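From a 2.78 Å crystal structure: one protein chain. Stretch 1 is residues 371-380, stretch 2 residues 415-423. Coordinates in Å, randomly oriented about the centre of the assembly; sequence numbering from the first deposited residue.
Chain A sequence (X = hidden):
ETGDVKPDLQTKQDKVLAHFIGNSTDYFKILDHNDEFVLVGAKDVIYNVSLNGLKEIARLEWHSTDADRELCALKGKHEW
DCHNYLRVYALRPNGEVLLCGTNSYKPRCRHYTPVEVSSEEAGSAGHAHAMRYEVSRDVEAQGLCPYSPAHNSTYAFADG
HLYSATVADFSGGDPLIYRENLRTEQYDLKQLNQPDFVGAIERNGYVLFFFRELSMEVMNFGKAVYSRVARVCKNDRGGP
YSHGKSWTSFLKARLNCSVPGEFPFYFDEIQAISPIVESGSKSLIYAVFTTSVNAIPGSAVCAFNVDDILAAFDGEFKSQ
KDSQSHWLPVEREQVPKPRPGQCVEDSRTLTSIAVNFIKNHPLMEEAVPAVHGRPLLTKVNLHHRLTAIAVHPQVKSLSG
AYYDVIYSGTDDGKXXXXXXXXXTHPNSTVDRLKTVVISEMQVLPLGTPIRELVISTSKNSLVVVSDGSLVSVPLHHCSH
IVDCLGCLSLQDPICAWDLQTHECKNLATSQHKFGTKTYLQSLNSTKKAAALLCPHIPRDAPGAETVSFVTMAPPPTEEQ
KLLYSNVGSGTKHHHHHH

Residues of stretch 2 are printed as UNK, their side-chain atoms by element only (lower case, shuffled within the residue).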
# COMPACT_ATOMS: atom_id res chain seq x y z
N VAL A 371 -0.83 15.29 -3.70
CA VAL A 371 -1.93 16.17 -3.34
C VAL A 371 -1.42 17.22 -2.36
O VAL A 371 -0.69 16.90 -1.41
CB VAL A 371 -3.10 15.36 -2.77
CG1 VAL A 371 -4.11 16.29 -2.12
CG2 VAL A 371 -3.75 14.55 -3.87
N HIS A 372 -1.79 18.47 -2.60
CA HIS A 372 -1.35 19.66 -1.87
C HIS A 372 0.11 20.00 -2.14
O HIS A 372 0.60 21.00 -1.59
CB HIS A 372 -1.57 19.55 -0.36
CG HIS A 372 -3.00 19.36 0.04
ND1 HIS A 372 -3.37 18.68 1.18
CD2 HIS A 372 -4.15 19.76 -0.56
CE1 HIS A 372 -4.69 18.67 1.27
NE2 HIS A 372 -5.18 19.32 0.23
N GLY A 373 0.82 19.22 -2.94
CA GLY A 373 2.20 19.53 -3.29
C GLY A 373 3.19 19.37 -2.16
O GLY A 373 4.31 19.87 -2.27
N ARG A 374 2.82 18.68 -1.09
CA ARG A 374 3.71 18.48 0.05
C ARG A 374 3.21 17.27 0.83
O ARG A 374 2.06 16.85 0.66
CB ARG A 374 3.75 19.73 0.94
CG ARG A 374 2.40 20.19 1.46
CD ARG A 374 2.55 21.21 2.58
NE ARG A 374 3.40 22.34 2.22
CZ ARG A 374 4.67 22.48 2.61
NH1 ARG A 374 5.23 21.55 3.37
NH2 ARG A 374 5.37 23.54 2.23
N PRO A 375 4.05 16.69 1.68
CA PRO A 375 3.59 15.55 2.48
C PRO A 375 2.50 15.95 3.46
O PRO A 375 2.48 17.06 4.00
CB PRO A 375 4.86 15.11 3.22
CG PRO A 375 5.99 15.64 2.41
CD PRO A 375 5.49 16.93 1.84
N LEU A 376 1.57 15.02 3.68
CA LEU A 376 0.54 15.22 4.69
C LEU A 376 1.07 15.08 6.10
O LEU A 376 0.46 15.58 7.05
CB LEU A 376 -0.61 14.24 4.46
CG LEU A 376 -1.25 14.29 3.07
CD1 LEU A 376 -2.34 13.24 2.96
CD2 LEU A 376 -1.80 15.68 2.80
N LEU A 377 2.21 14.40 6.27
CA LEU A 377 2.85 14.24 7.56
C LEU A 377 4.32 13.93 7.32
O LEU A 377 4.64 13.10 6.47
CB LEU A 377 2.20 13.12 8.38
CG LEU A 377 2.86 12.75 9.71
CD1 LEU A 377 2.61 13.83 10.74
CD2 LEU A 377 2.34 11.42 10.22
N THR A 378 5.21 14.60 8.05
CA THR A 378 6.63 14.32 7.99
C THR A 378 7.14 13.92 9.36
O THR A 378 6.67 14.42 10.39
CB THR A 378 7.43 15.53 7.47
OG1 THR A 378 7.31 16.61 8.40
CG2 THR A 378 6.91 15.97 6.11
N LYS A 379 8.10 13.00 9.38
CA LYS A 379 8.76 12.55 10.61
C LYS A 379 10.25 12.47 10.33
O LYS A 379 10.72 11.52 9.70
CB LYS A 379 8.21 11.20 11.07
CG LYS A 379 6.94 11.28 11.89
CD LYS A 379 6.53 9.90 12.40
CE LYS A 379 5.62 10.01 13.61
NZ LYS A 379 6.31 10.67 14.76
N VAL A 380 11.00 13.48 10.78
CA VAL A 380 12.41 13.62 10.47
C VAL A 380 13.22 13.64 11.76
O VAL A 380 12.78 14.21 12.77
CB VAL A 380 12.67 14.89 9.63
CG1 VAL A 380 14.12 14.94 9.17
CG2 VAL A 380 11.73 14.94 8.45
N UNK A 415 1.28 3.69 16.55
CA UNK A 415 0.25 4.02 15.57
C UNK A 415 -0.09 5.49 15.73
O UNK A 415 -0.30 5.97 16.85
c UNK A 415 -1.01 3.15 15.74
c UNK A 415 -0.68 1.69 15.45
c UNK A 415 -2.12 3.64 14.83
N UNK A 416 -0.15 6.21 14.61
CA UNK A 416 -0.42 7.64 14.60
C UNK A 416 -1.70 7.91 13.83
O UNK A 416 -1.80 7.57 12.64
c UNK A 416 0.74 8.42 13.99
o UNK A 416 1.91 8.27 14.81
c UNK A 416 0.40 9.90 13.88
N UNK A 417 -2.68 8.52 14.50
CA UNK A 417 -3.87 9.05 13.85
C UNK A 417 -3.66 10.53 13.55
O UNK A 417 -3.10 11.25 14.38
c UNK A 417 -7.08 6.15 16.57
n UNK A 417 -6.03 5.28 17.16
c UNK A 417 -5.11 8.89 14.73
c UNK A 417 -5.42 7.49 15.20
c UNK A 417 -6.57 7.53 16.21
N UNK A 418 -4.12 10.97 12.39
CA UNK A 418 -4.07 12.40 12.08
C UNK A 418 -5.04 12.71 10.94
O UNK A 418 -5.38 11.84 10.14
c UNK A 418 -2.65 12.86 11.72
c UNK A 418 -2.18 12.41 10.36
c UNK A 418 -1.92 12.79 8.00
c UNK A 418 -1.52 11.19 10.21
c UNK A 418 -2.36 13.20 9.24
c UNK A 418 -1.08 10.78 8.97
c UNK A 418 -1.28 11.58 7.87
N UNK A 419 -5.46 13.97 10.90
CA UNK A 419 -6.25 14.51 9.80
C UNK A 419 -5.55 15.77 9.30
O UNK A 419 -4.65 16.31 9.94
c UNK A 419 -9.14 16.41 11.58
c UNK A 419 -8.40 13.56 10.71
c UNK A 419 -7.74 15.93 11.25
c UNK A 419 -7.70 14.82 10.20
N UNK A 420 -5.99 16.25 8.14
CA UNK A 420 -5.43 17.44 7.52
C UNK A 420 -6.50 18.52 7.41
O UNK A 420 -7.66 18.23 7.11
c UNK A 420 -3.63 16.25 6.18
c UNK A 420 -4.86 17.13 6.13
n UNK A 420 -2.57 16.75 6.81
o UNK A 420 -3.63 15.14 5.66
N UNK A 421 -6.10 19.76 7.67
CA UNK A 421 -6.97 20.92 7.53
C UNK A 421 -6.24 21.95 6.68
O UNK A 421 -5.12 22.35 7.01
c UNK A 421 -8.29 20.57 9.64
c UNK A 421 -8.69 21.08 11.01
c UNK A 421 -8.01 22.88 8.71
c UNK A 421 -7.36 21.52 8.89
N UNK A 422 -6.87 22.37 5.58
CA UNK A 422 -6.29 23.33 4.65
C UNK A 422 -6.97 24.67 4.85
O UNK A 422 -8.19 24.77 4.74
c UNK A 422 -4.26 23.71 2.32
c UNK A 422 -5.77 23.68 2.12
c UNK A 422 -6.44 22.85 3.21
c UNK A 422 -6.12 23.15 0.74
N UNK A 423 -6.18 25.70 5.15
CA UNK A 423 -6.69 27.03 5.44
C UNK A 423 -6.64 27.91 4.20
O UNK A 423 -5.65 27.90 3.46
o UNK A 423 -4.52 27.78 6.24
c UNK A 423 -5.90 27.69 6.58

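Position 415 has three side-chain carbons, one bonded to CA and carrying the other two. Its nearest approach to stretch 1 is 9.8 Å, from its CB to CE of Lys 379, so identity rests on shape alone: a fork at the first carbon with two one-carbon arms is Val 415.

Position 416 also forks at CB, but one arm is oxygen and the other carbon. The carbon arm lies 4.4 Å from CD2 of Leu 377, and the oxygen lies 4.3 Å from CE of Lys 379. Isosteric valine is excluded by the element, which leaves threonine. In Thr 416 the contact of OG1 with CE of Lys 379 is packing, because CE is a carbon; the hydroxyl is hydrogen-bonded elsewhere in the structure.

Position 417 runs four carbons in a row to a terminal nitrogen, an unbranched chain that reads as lysine. Lys 417 is out of reach of stretch 1, and its amino group is satisfied elsewhere.

Position 418 shows one carbon followed by a ring of six carbons. CB of Leu 377 sits 4.1 Å from the ring centroid and 23° off the ring normal, a CH-pi contact over the face. No oxygen extends from the ring, which separates phenylalanine from tyrosine. With the residue named Phe 418, two of its ring atoms can be placed: CE1 is 3.7 Å from CD2 of Leu 377, and CE2 is 4.0 Å from CB of Leu 376.

Position 419 carries four carbons, forked at the first, with one arm two carbons long: isoleucine. Its CA-to-CB bond points away from stretch 1, and Ile 419 makes no contact there.

Position 420 has two carbons, the second bearing one oxygen and one nitrogen. The nitrogen lies 3.3 Å from O of Leu 376, and the oxygen lies 3.4 Å from CB of Leu 376. That pattern is a short carboxamide, hence asparagine; aspartate would carry two oxygens. The assignment of the two ends is supported by the partner: in Asn 420, ND2 donates to O of Leu 376 with an N-H...O angle of 164°, nearly linear.

Position 421 repeats the pattern of four carbons forked at the first with one longer arm, so it is Ile 421. It too points away.

Position 422 has four carbons, but the fork comes at the second. One terminal carbon approaches NE2 of His 372 at 4.0 Å, oblique to the imidazole. The late fork distinguishes leucine from isoleucine, and the approaching atom is CD2 of Leu 422.

Position 423 has one carbon and then one oxygen, the minimal hydroxyl side chain of Ser 423. It is poorly ordered and does not reach stretch 1.

The contact follows strand alternation: 416, 418, 420 and 422 point toward stretch 1, whereas 419 and 421 point away. The strand axes approach no closer than 10.4 Å, at 131°, so side chains bridge the gap. Phe 418 packs against Leu 376 and Leu 377, and the Asn 420 amide anchors the Leu 376 carbonyl through the sole hydrogen bond across the 356 Å² contact.

Stretch 2, residues 415-423: VTKFINILS
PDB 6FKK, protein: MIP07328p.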